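Local coordinates for sugar-binding transcriptional regulator, LacI family (PDB 3CS3), which probably represses transcription by binding regulatory DNA, with a sugar-binding domain of the LacI family, the part crystallised here, sensing an effector, at residues V13-A16 / F22-E25; G60-D65 / M237-K242; E111-V116 / R208-D213; G191-V196 / A219-R224. One frame throughout, in Å; residues are numbered along the deposited sequence.

Contact 1. Residues V13-A16 / F22-E25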
loop_
_atom_site.group_PDB
_atom_site.type_symbol
_atom_site.label_atom_id
_atom_site.label_comp_id
_atom_site.label_asym_id
_atom_site.label_seq_id
_atom_site.Cartn_x
_atom_site.Cartn_y
_atom_site.Cartn_z
ATOM N N VAL A 13 -7.136 -1.636 -13.488
ATOM C CA VAL A 13 -5.716 -1.505 -13.203
ATOM C C VAL A 13 -5.249 -2.771 -12.491
ATOM O O VAL A 13 -5.710 -3.085 -11.399
ATOM C CB VAL A 13 -5.409 -0.235 -12.385
ATOM C CG1 VAL A 13 -3.927 -0.146 -12.063
ATOM C CG2 VAL A 13 -5.861 1.014 -13.148
ATOM N N TYR A 14 -4.349 -3.506 -13.135
ATOM C CA TYR A 14 -3.909 -4.798 -12.620
ATOM C C TYR A 14 -2.524 -4.703 -11.997
ATOM O O TYR A 14 -1.520 -4.552 -12.695
ATOM C CB TYR A 14 -3.995 -5.876 -13.712
ATOM C CG TYR A 14 -5.426 -6.176 -14.095
ATOM C CD1 TYR A 14 -6.148 -7.164 -13.429
ATOM C CD2 TYR A 14 -6.076 -5.437 -15.091
ATOM C CE1 TYR A 14 -7.467 -7.428 -13.756
ATOM C CE2 TYR A 14 -7.395 -5.691 -15.422
ATOM C CZ TYR A 14 -8.083 -6.692 -14.752
ATOM O OH TYR A 14 -9.392 -6.957 -15.069
ATOM N N LEU A 15 -2.500 -4.751 -10.668
ATOM C CA LEU A 15 -1.270 -4.626 -9.890
ATOM C C LEU A 15 -0.868 -5.972 -9.311
ATOM O O LEU A 15 -1.683 -6.885 -9.230
ATOM C CB LEU A 15 -1.424 -3.582 -8.782
ATOM C CG LEU A 15 -1.793 -2.153 -9.209
ATOM C CD1 LEU A 15 -1.840 -1.269 -7.987
ATOM C CD2 LEU A 15 -0.836 -1.567 -10.265
ATOM N N ALA A 16 0.397 -6.084 -8.920
ATOM C CA ALA A 16 0.955 -7.338 -8.419
ATOM C C ALA A 16 0.939 -7.440 -6.893
ATOM O O ALA A 16 1.049 -8.536 -6.339
ATOM C CB ALA A 16 2.360 -7.511 -8.943
ATOM N N PHE A 22 5.206 2.293 -3.945
ATOM C CA PHE A 22 4.986 3.309 -4.978
ATOM C C PHE A 22 3.557 3.350 -5.534
ATOM O O PHE A 22 3.215 4.287 -6.268
ATOM C CB PHE A 22 6.043 3.233 -6.100
ATOM C CG PHE A 22 5.966 1.990 -6.952
ATOM C CD1 PHE A 22 6.698 0.856 -6.618
ATOM C CD2 PHE A 22 5.193 1.966 -8.110
ATOM C CE1 PHE A 22 6.640 -0.287 -7.407
ATOM C CE2 PHE A 22 5.127 0.825 -8.896
ATOM C CZ PHE A 22 5.853 -0.303 -8.546
ATOM N N TYR A 23 2.741 2.346 -5.187
ATOM C CA TYR A 23 1.387 2.193 -5.748
ATOM C C TYR A 23 0.473 3.366 -5.460
ATOM O O TYR A 23 -0.217 3.835 -6.357
ATOM C CB TYR A 23 0.699 0.906 -5.280
ATOM C CG TYR A 23 1.148 -0.349 -5.990
ATOM C CD1 TYR A 23 1.772 -0.290 -7.238
ATOM C CD2 TYR A 23 0.932 -1.602 -5.421
ATOM C CE1 TYR A 23 2.187 -1.447 -7.890
ATOM C CE2 TYR A 23 1.347 -2.764 -6.066
ATOM C CZ TYR A 23 1.968 -2.679 -7.300
ATOM O OH TYR A 23 2.376 -3.828 -7.941
ATOM N N GLY A 24 0.487 3.838 -4.216
ATOM C CA GLY A 24 -0.380 4.927 -3.781
ATOM C C GLY A 24 -0.268 6.171 -4.644
ATOM O O GLY A 24 -1.277 6.756 -5.036
ATOM N N GLU A 25 0.962 6.556 -4.961
ATOM C CA GLU A 25 1.211 7.760 -5.746
ATOM C C GLU A 25 1.100 7.502 -7.254
ATOM O O GLU A 25 0.822 8.419 -8.031
ATOM C CB GLU A 25 2.546 8.416 -5.349
ATOM C CG GLU A 25 3.659 7.445 -4.935
ATOM C CD GLU A 25 3.659 7.089 -3.448
ATOM O OE1 GLU A 25 3.730 8.011 -2.610
ATOM O OE2 GLU A 25 3.610 5.881 -3.121
#

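Contact 2. Residues G60-D65 / M237-K242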
loop_
_atom_site.group_PDB
_atom_site.type_symbol
_atom_site.label_atom_id
_atom_site.label_comp_id
_atom_site.label_asym_id
_atom_site.label_seq_id
_atom_site.Cartn_x
_atom_site.Cartn_y
_atom_site.Cartn_z
ATOM N N GLY A 60 -10.771 -0.603 -20.755
ATOM C CA GLY A 60 -9.365 -0.838 -21.054
ATOM C C GLY A 60 -8.564 -1.151 -19.805
ATOM O O GLY A 60 -9.072 -1.030 -18.693
ATOM N N ALA A 61 -7.306 -1.546 -19.982
ATOM C CA ALA A 61 -6.487 -1.962 -18.849
ATOM C C ALA A 61 -5.138 -1.259 -18.773
ATOM O O ALA A 61 -4.527 -0.950 -19.799
ATOM C CB ALA A 61 -6.304 -3.488 -18.842
ATOM N N ILE A 62 -4.699 -0.998 -17.544
ATOM C CA ILE A 62 -3.331 -0.595 -17.258
ATOM C C ILE A 62 -2.711 -1.715 -16.423
ATOM O O ILE A 62 -3.211 -2.034 -15.347
ATOM C CB ILE A 62 -3.268 0.761 -16.515
ATOM C CG1 ILE A 62 -3.768 1.894 -17.419
ATOM C CG2 ILE A 62 -1.845 1.062 -16.040
ATOM C CD1 ILE A 62 -4.016 3.202 -16.684
ATOM N N ILE A 63 -1.633 -2.316 -16.925
ATOM C CA ILE A 63 -1.046 -3.506 -16.297
ATOM C C ILE A 63 0.343 -3.251 -15.703
ATOM O O ILE A 63 1.284 -2.877 -16.417
ATOM C CB ILE A 63 -0.925 -4.698 -17.297
ATOM C CG1 ILE A 63 -2.189 -4.861 -18.160
ATOM C CG2 ILE A 63 -0.519 -6.004 -16.574
ATOM C CD1 ILE A 63 -3.328 -5.586 -17.508
ATOM N N LEU A 64 0.456 -3.465 -14.395
ATOM C CA LEU A 64 1.746 -3.556 -13.724
ATOM C C LEU A 64 1.750 -4.809 -12.841
ATOM O O LEU A 64 1.540 -4.733 -11.630
ATOM C CB LEU A 64 2.038 -2.277 -12.924
ATOM C CG LEU A 64 3.298 -2.092 -12.054
ATOM C CD1 LEU A 64 4.527 -2.837 -12.558
ATOM C CD2 LEU A 64 3.603 -0.622 -11.917
ATOM N N ASP A 65 1.998 -5.959 -13.471
ATOM C CA ASP A 65 1.937 -7.260 -12.810
ATOM C C ASP A 65 2.658 -8.288 -13.671
ATOM O O ASP A 65 2.154 -8.667 -14.723
ATOM C CB ASP A 65 0.470 -7.682 -12.616
ATOM C CG ASP A 65 0.315 -8.994 -11.844
ATOM O OD1 ASP A 65 1.318 -9.565 -11.352
ATOM O OD2 ASP A 65 -0.840 -9.458 -11.730
ATOM N N MET A 237 0.052 9.387 -14.511
ATOM C CA MET A 237 -0.583 10.417 -15.330
ATOM C C MET A 237 -0.421 10.124 -16.821
ATOM O O MET A 237 -1.398 10.182 -17.575
ATOM C CB MET A 237 0.005 11.792 -15.005
ATOM C CG MET A 237 -0.882 12.966 -15.414
ATOM S SD MET A 237 -1.906 13.605 -14.068
ATOM C CE MET A 237 -0.843 14.906 -13.445
ATOM N N VAL A 238 0.811 9.801 -17.222
ATOM C CA VAL A 238 1.154 9.453 -18.605
ATOM C C VAL A 238 0.477 8.149 -19.035
ATOM O O VAL A 238 0.032 8.030 -20.180
ATOM C CB VAL A 238 2.704 9.398 -18.820
ATOM C CG1 VAL A 238 3.067 8.839 -20.174
ATOM C CG2 VAL A 238 3.310 10.774 -18.674
ATOM N N ALA A 239 0.384 7.185 -18.121
ATOM C CA ALA A 239 -0.325 5.923 -18.406
ATOM C C ALA A 239 -1.815 6.149 -18.647
ATOM O O ALA A 239 -2.391 5.565 -19.568
ATOM C CB ALA A 239 -0.122 4.922 -17.291
ATOM N N ALA A 240 -2.415 7.013 -17.828
ATOM C CA ALA A 240 -3.821 7.409 -17.971
ATOM C C ALA A 240 -4.110 8.144 -19.287
ATOM O O ALA A 240 -5.115 7.873 -19.931
ATOM C CB ALA A 240 -4.254 8.247 -16.789
ATOM N N GLU A 241 -3.227 9.057 -19.690
ATOM C CA GLU A 241 -3.424 9.803 -20.936
ATOM C C GLU A 241 -3.192 8.908 -22.152
ATOM O O GLU A 241 -3.812 9.100 -23.195
ATOM C CB GLU A 241 -2.550 11.078 -20.983
ATOM C CG GLU A 241 -1.303 11.026 -21.895
ATOM C CD GLU A 241 -0.476 12.315 -21.891
ATOM O OE1 GLU A 241 -0.583 13.118 -20.935
ATOM O OE2 GLU A 241 0.294 12.519 -22.852
ATOM N N LYS A 242 -2.313 7.922 -21.996
ATOM C CA LYS A 242 -1.993 6.989 -23.062
ATOM C C LYS A 242 -3.130 6.026 -23.343
ATOM O O LYS A 242 -3.351 5.673 -24.488
ATOM C CB LYS A 242 -0.736 6.192 -22.716
ATOM C CG LYS A 242 0.178 5.932 -23.898
ATOM C CD LYS A 242 1.474 6.722 -23.792
ATOM C CE LYS A 242 1.275 8.217 -23.987
ATOM N NZ LYS A 242 2.474 8.866 -24.559
#

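Contact 3. Residues E111-V116 / R208-D213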
loop_
_atom_site.group_PDB
_atom_site.type_symbol
_atom_site.label_atom_id
_atom_site.label_comp_id
_atom_site.label_asym_id
_atom_site.label_seq_id
_atom_site.Cartn_x
_atom_site.Cartn_y
_atom_site.Cartn_z
ATOM N N GLU A 111 27.054 2.799 -10.903
ATOM C CA GLU A 111 28.109 3.802 -11.020
ATOM C C GLU A 111 28.642 4.189 -9.651
ATOM O O GLU A 111 29.815 4.524 -9.514
ATOM C CB GLU A 111 27.541 5.051 -11.683
ATOM C CG GLU A 111 28.534 5.956 -12.363
ATOM C CD GLU A 111 27.844 7.046 -13.168
ATOM O OE1 GLU A 111 27.207 7.932 -12.550
ATOM O OE2 GLU A 111 27.937 7.019 -14.416
ATOM N N GLN A 112 27.768 4.151 -8.648
ATOM C CA GLN A 112 28.127 4.519 -7.290
ATOM C C GLN A 112 29.007 3.461 -6.643
ATOM O O GLN A 112 29.883 3.792 -5.834
ATOM C CB GLN A 112 26.873 4.742 -6.442
ATOM C CG GLN A 112 25.917 5.784 -6.990
ATOM C CD GLN A 112 26.487 7.179 -6.925
ATOM O OE1 GLN A 112 27.046 7.583 -5.908
ATOM N NE2 GLN A 112 26.349 7.928 -8.013
ATOM N N PHE A 113 28.764 2.195 -6.985
ATOM C CA PHE A 113 29.603 1.096 -6.502
ATOM C C PHE A 113 30.990 1.151 -7.137
ATOM O O PHE A 113 31.986 0.922 -6.457
ATOM C CB PHE A 113 28.956 -0.264 -6.755
ATOM C CG PHE A 113 27.670 -0.478 -5.999
ATOM C CD1 PHE A 113 27.683 -0.996 -4.707
ATOM C CD2 PHE A 113 26.441 -0.179 -6.593
ATOM C CE1 PHE A 113 26.488 -1.203 -4.013
ATOM C CE2 PHE A 113 25.249 -0.372 -5.915
ATOM C CZ PHE A 113 25.270 -0.886 -4.615
ATOM N N VAL A 114 31.039 1.470 -8.433
ATOM C CA VAL A 114 32.299 1.704 -9.144
ATOM C C VAL A 114 33.080 2.859 -8.504
ATOM O O VAL A 114 34.222 2.669 -8.081
ATOM C CB VAL A 114 32.081 1.976 -10.663
ATOM C CG1 VAL A 114 33.370 2.442 -11.331
ATOM C CG2 VAL A 114 31.541 0.740 -11.368
ATOM N N ASN A 115 32.443 4.027 -8.396
ATOM C CA ASN A 115 33.071 5.247 -7.869
ATOM C C ASN A 115 33.643 5.129 -6.458
ATOM O O ASN A 115 34.553 5.875 -6.095
ATOM C CB ASN A 115 32.097 6.432 -7.935
ATOM C CG ASN A 115 31.855 6.922 -9.359
ATOM O OD1 ASN A 115 32.418 6.396 -10.318
ATOM N ND2 ASN A 115 31.005 7.932 -9.497
ATOM N N VAL A 116 33.111 4.187 -5.681
ATOM C CA VAL A 116 33.577 3.924 -4.320
ATOM C C VAL A 116 34.649 2.808 -4.287
ATOM O O VAL A 116 35.298 2.576 -3.263
ATOM C CB VAL A 116 32.364 3.624 -3.372
ATOM C CG1 VAL A 116 32.032 2.128 -3.316
ATOM C CG2 VAL A 116 32.608 4.177 -1.981
ATOM N N ARG A 208 26.578 -1.983 2.958
ATOM C CA ARG A 208 26.219 -0.798 2.188
ATOM C C ARG A 208 25.186 -1.148 1.120
ATOM O O ARG A 208 25.367 -2.108 0.369
ATOM C CB ARG A 208 27.462 -0.176 1.552
ATOM C CG ARG A 208 28.576 0.149 2.533
ATOM C CD ARG A 208 29.714 0.905 1.852
ATOM N NE ARG A 208 30.515 0.053 0.971
ATOM C CZ ARG A 208 31.601 0.454 0.314
ATOM N NH1 ARG A 208 32.033 1.702 0.430
ATOM N NH2 ARG A 208 32.259 -0.395 -0.463
ATOM N N ILE A 209 24.106 -0.370 1.056
ATOM C CA ILE A 209 22.970 -0.705 0.195
ATOM C C ILE A 209 22.465 0.464 -0.662
ATOM O O ILE A 209 22.469 1.613 -0.229
ATOM C CB ILE A 209 21.821 -1.389 1.017
ATOM C CG1 ILE A 209 20.770 -2.032 0.103
ATOM C CG2 ILE A 209 21.190 -0.421 2.012
ATOM C CD1 ILE A 209 20.063 -3.226 0.727
ATOM N N ILE A 210 22.094 0.162 -1.907
ATOM C CA ILE A 210 21.343 1.091 -2.761
ATOM C C ILE A 210 20.094 0.375 -3.275
ATOM O O ILE A 210 20.175 -0.764 -3.742
ATOM C CB ILE A 210 22.177 1.640 -3.950
ATOM C CG1 ILE A 210 23.447 2.333 -3.450
ATOM C CG2 ILE A 210 21.349 2.631 -4.788
ATOM C CD1 ILE A 210 24.305 2.945 -4.542
ATOM N N GLY A 211 18.943 1.036 -3.158
ATOM C CA GLY A 211 17.676 0.494 -3.644
ATOM C C GLY A 211 17.206 1.144 -4.937
ATOM O O GLY A 211 18.003 1.694 -5.697
ATOM N N PHE A 212 15.898 1.085 -5.169
ATOM C CA PHE A 212 15.264 1.555 -6.399
ATOM C C PHE A 212 13.800 1.741 -6.021
ATOM O O PHE A 212 13.255 0.896 -5.305
ATOM C CB PHE A 212 15.388 0.468 -7.476
ATOM C CG PHE A 212 15.336 0.969 -8.907
ATOM C CD1 PHE A 212 16.452 0.842 -9.735
ATOM C CD2 PHE A 212 14.169 1.516 -9.444
ATOM C CE1 PHE A 212 16.418 1.280 -11.075
ATOM C CE2 PHE A 212 14.124 1.965 -10.780
ATOM C CZ PHE A 212 15.250 1.840 -11.595
ATOM N N ASP A 213 13.199 2.849 -6.472
ATOM C CA ASP A 213 11.762 3.229 -6.289
ATOM C C ASP A 213 11.517 4.504 -5.493
ATOM O O ASP A 213 10.518 5.179 -5.727
ATOM C CB ASP A 213 10.852 2.112 -5.732
ATOM C CG ASP A 213 10.576 1.019 -6.745
ATOM O OD1 ASP A 213 10.872 1.220 -7.940
ATOM O OD2 ASP A 213 10.088 -0.051 -6.333
HETATM O O HOH W 1 35.220 0.506 -1.145
#

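Contact 4. Residues G191-V196 / A219-R224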
loop_
_atom_site.group_PDB
_atom_site.type_symbol
_atom_site.label_atom_id
_atom_site.label_comp_id
_atom_site.label_asym_id
_atom_site.label_seq_id
_atom_site.Cartn_x
_atom_site.Cartn_y
_atom_site.Cartn_z
ATOM N N GLY A 191 13.542 -5.096 3.689
ATOM C CA GLY A 191 13.739 -6.465 4.177
ATOM C C GLY A 191 15.149 -6.735 4.675
ATOM O O GLY A 191 15.329 -7.436 5.668
ATOM N N VAL A 192 16.142 -6.171 3.988
ATOM C CA VAL A 192 17.539 -6.269 4.416
ATOM C C VAL A 192 17.754 -5.511 5.731
ATOM O O VAL A 192 18.382 -6.047 6.645
ATOM C CB VAL A 192 18.538 -5.814 3.300
ATOM C CG1 VAL A 192 19.981 -5.811 3.800
ATOM C CG2 VAL A 192 18.417 -6.714 2.077
ATOM N N TYR A 193 17.210 -4.290 5.824
ATOM C CA TYR A 193 17.206 -3.506 7.073
ATOM C C TYR A 193 16.644 -4.299 8.256
ATOM O O TYR A 193 17.227 -4.289 9.341
ATOM C CB TYR A 193 16.383 -2.229 6.919
ATOM C CG TYR A 193 17.116 -1.030 6.380
ATOM C CD1 TYR A 193 17.483 -0.952 5.037
ATOM C CD2 TYR A 193 17.414 0.047 7.204
ATOM C CE1 TYR A 193 18.145 0.161 4.535
ATOM C CE2 TYR A 193 18.074 1.167 6.715
ATOM C CZ TYR A 193 18.436 1.215 5.378
ATOM O OH TYR A 193 19.087 2.319 4.885
ATOM N N LYS A 194 15.518 -4.978 8.028
ATOM C CA LYS A 194 14.862 -5.804 9.048
ATOM C C LYS A 194 15.788 -6.843 9.677
ATOM O O LYS A 194 15.895 -6.911 10.902
ATOM C CB LYS A 194 13.614 -6.494 8.483
ATOM C CG LYS A 194 12.290 -5.939 8.986
ATOM C CD LYS A 194 11.819 -4.706 8.218
ATOM C CE LYS A 194 10.490 -4.207 8.784
ATOM N NZ LYS A 194 9.681 -3.440 7.799
ATOM N N TYR A 195 16.462 -7.629 8.837
ATOM C CA TYR A 195 17.368 -8.673 9.317
ATOM C C TYR A 195 18.628 -8.123 9.981
ATOM O O TYR A 195 19.103 -8.687 10.967
ATOM C CB TYR A 195 17.740 -9.649 8.192
ATOM C CG TYR A 195 18.563 -10.826 8.675
ATOM C CD1 TYR A 195 19.951 -10.838 8.534
ATOM C CD2 TYR A 195 17.956 -11.915 9.295
ATOM C CE1 TYR A 195 20.709 -11.906 8.991
ATOM C CE2 TYR A 195 18.706 -12.987 9.755
ATOM C CZ TYR A 195 20.079 -12.976 9.599
ATOM O OH TYR A 195 20.827 -14.038 10.049
ATOM N N VAL A 196 19.161 -7.027 9.443
ATOM C CA VAL A 196 20.376 -6.398 9.980
ATOM C C VAL A 196 20.123 -5.780 11.367
ATOM O O VAL A 196 21.027 -5.724 12.209
ATOM C CB VAL A 196 20.992 -5.396 8.957
ATOM C CG1 VAL A 196 22.089 -4.538 9.573
ATOM C CG2 VAL A 196 21.554 -6.156 7.765
ATOM N N ALA A 219 12.998 7.022 3.008
ATOM C CA ALA A 219 13.389 8.386 3.372
ATOM C C ALA A 219 13.465 8.650 4.882
ATOM O O ALA A 219 14.158 9.578 5.315
ATOM C CB ALA A 219 12.472 9.401 2.696
ATOM N N PHE A 220 12.767 7.838 5.675
ATOM C CA PHE A 220 12.657 8.072 7.121
ATOM C C PHE A 220 13.356 7.011 7.970
ATOM O O PHE A 220 13.451 7.142 9.197
ATOM C CB PHE A 220 11.186 8.215 7.535
ATOM C CG PHE A 220 10.545 9.486 7.055
ATOM C CD1 PHE A 220 10.688 10.669 7.777
ATOM C CD2 PHE A 220 9.809 9.507 5.877
ATOM C CE1 PHE A 220 10.101 11.852 7.327
ATOM C CE2 PHE A 220 9.219 10.677 5.418
ATOM C CZ PHE A 220 9.365 11.855 6.145
ATOM N N VAL A 221 13.850 5.971 7.306
ATOM C CA VAL A 221 14.525 4.854 7.965
ATOM C C VAL A 221 15.945 5.276 8.397
ATOM O O VAL A 221 16.447 6.315 7.948
ATOM C CB VAL A 221 14.489 3.591 7.045
ATOM C CG1 VAL A 221 15.524 3.676 5.933
ATOM C CG2 VAL A 221 14.618 2.303 7.843
ATOM N N GLN A 222 16.571 4.501 9.284
ATOM C CA GLN A 222 17.871 4.868 9.849
ATOM C C GLN A 222 18.988 3.880 9.478
ATOM O O GLN A 222 18.976 2.728 9.933
ATOM C CB GLN A 222 17.774 4.992 11.371
ATOM C CG GLN A 222 18.417 6.247 11.935
ATOM C CD GLN A 222 17.474 7.439 11.909
ATOM O OE1 GLN A 222 17.706 8.415 11.192
ATOM N NE2 GLN A 222 16.398 7.360 12.686
ATOM N N PRO A 223 19.956 4.320 8.645
ATOM C CA PRO A 223 20.060 5.619 7.966
ATOM C C PRO A 223 19.255 5.667 6.661
ATOM O O PRO A 223 18.725 4.637 6.243
ATOM C CB PRO A 223 21.549 5.715 7.666
ATOM C CG PRO A 223 21.969 4.304 7.432
ATOM C CD PRO A 223 21.113 3.454 8.338
ATOM N N ARG A 224 19.160 6.849 6.045
ATOM C CA ARG A 224 18.345 7.061 4.836
ATOM C C ARG A 224 18.796 6.163 3.686
ATOM O O ARG A 224 19.982 6.109 3.341
ATOM C CB ARG A 224 18.326 8.557 4.445
ATOM C CG ARG A 224 18.337 8.886 2.949
ATOM C CD ARG A 224 17.028 9.422 2.399
ATOM N NE ARG A 224 16.316 8.440 1.580
ATOM C CZ ARG A 224 15.502 8.741 0.566
ATOM N NH1 ARG A 224 15.289 10.004 0.214
ATOM N NH2 ARG A 224 14.891 7.773 -0.100
#

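Contact 1. Residues V13-A16 / F22-E25
In the first beta-alpha-beta unit of the subdomain that carries the chain's N-terminus, strand 10-15 runs into a short loop that leads to helix 23-35, and L15 and Y23 meet across that loop. CD1 of L15 sits over one face of the Y23 ring, 3.7 Å from the ring centroid and 9° off the ring normal, a CH-pi contact centred on the ring. The rest of the leucine follows the same aromatic group: L15 CD2 lies 3.8 Å from Y23 CE1, and L15 CB is 3.8 Å from Y23 CZ. The two side chains run past one another in opposite directions, and the phenol end lies beside the backbone of A16. There A16 N donates a hydrogen bond to Y23 OH, 3.2 Å long with an angle of 149° at the hydrogen. D17 N makes a further, weak hydrogen bond to the same oxygen. L15 also packs on V43 and L64 of the two neighbouring strands. One tyrosine from the first turn of the helix therefore does two jobs: its face meets the hydrophobic leucine, while its hydroxyl accepts from the backbone N-H groups of A16 and D17.

Contact 2. Residues G60-D65 / M237-K242
I62 of strand 60-64 meets A239 and A240 of helix 232-247, where the helix packs on the mixed, largely parallel sheet of the N-terminal subdomain in this periplasmic-binding-protein-like fold. The strand and helix are far apart in sequence, so the contact brings a late helix back onto an early strand. The closer part is small, one isoleucine branch against one turn of helix. With CG1 anti to the carbonyl carbon (chi1 -66°) and the chain extended beyond it (chi2 168°), the CD1 methyl is carried to the helix backbone. I62 also packs on I11, I30 and I243, so the touching residues lie in a hydrophobic core. On the looser side the helix turns away from the strand: M237, V238 and E241 are partly exposed and make no contact with residues 60-65. K242 does not reach the strand either; its NZ forms a salt bridge with E255 and a hydrogen bond to E253 O. Even at the centre the approach is modest and purely van der Waals, with I62 CD1 4.3 Å from A239 CB, 4.3 Å from A240 N and 4.1 Å from A239 O.

Contact 3. Residues E111-V116 / R208-D213
I210, on strand 207-210 of the four-stranded parallel sheet, packs against helix 102-115 in the second subdomain of the periplasmic-binding-protein-like fold. Its side chain can be followed outward. CB lies 4.0 Å from F113 CZ, and CG1, placed anti to the carbonyl carbon (chi1 -57°), is 3.9 Å from the same ring atom. Beyond it the extended chain (chi2 -178°) brings CD1 to both helix residues, 3.7 Å from F113 CE2 and 3.7 Å from Q112 CB. The phenylalanine and isoleucine approach from opposite directions, the methyl reaching the ring obliquely, whereas the glutamine chain crosses I210 at about a right angle and then bends at chi2, its amide leading away from the strand. F261 of strand 255-262 also touches both Q112 and I210. Two residues earlier in the strand, the chemistry becomes polar. The guanidinium of R208, whose NH2 forms a salt bridge with D180, meets the methyls of V116. A water joins the two segments here, donating to V116 O and accepting from R208 NH2 at 3.2 Å. Beside this bridge, V116 CG2 comes obliquely to R208 NH1 at 3.5 Å.

Contact 4. Residues G191-V196 / A219-R224
The hydroxyl of Y193 donates a hydrogen bond to P223 O, with 2.7 Å between Y193 OH and P223 O. The bond is bent at the acceptor, where the C=O...donor angle is 146°, and the hydroxyl stands 34° out of the carbonyl plane. Seen from the tyrosine, P223 O lies at the ring edge and near its plane. Q222 O is also at the edge, 3.7 Å from Y193 CE2, so two successive carbonyls of the loop lie along this rim of the ring. V221 supplies the apolar part. Its CG2, anti to the backbone N, approaches obliquely to 3.6 Å from Y193 CD2, while CG1, set between the backbone N and the carbonyl carbon (chi1 78°), lies 3.7 Å from Y193 CE2. The proline ring adds a looser touch, P223 CD being 4.1 Å from Y193 CE2. These residues join helix 186-196 to the chain that leaves the short helix 216-220, in the subdomain built around the four-stranded parallel sheet of the periplasmic-binding-protein-like fold. The peptide bond before P223 is cis, a sharp change of direction in the loop right where the tyrosine binds. The same ring also touches I209 of the strand between the two helices, which places the tyrosine between sheet and loop. The subunit interface lies close by: V221 packs on F220 of the second subunit, and K194 NZ forms salt bridges with E160 of its own chain and with E216 of the second subunit.

How the contacts relate
Contacts 1 and 2 belong to one subdomain and share its sheet: strands 10-15 and 60-64 are neighbours, joined by backbone bonds between Y14 and both I62 and L64. Both are buried, but contact 1 adds a hydroxyl-to-backbone bond, whereas contact 2 is van der Waals packing of one methyl on helix backbone and an alanine methyl. Contacts 3 and 4 lie in the other subdomain, on the far side of the chain's centre from contact 2, and are only partly buried. They meet through I209, which packs on V192 and Y193, and each adds polar chemistry, by water in contact 3 and directly in contact 4, which alone borders the second subunit. Between the subdomains, F22 packs on D213.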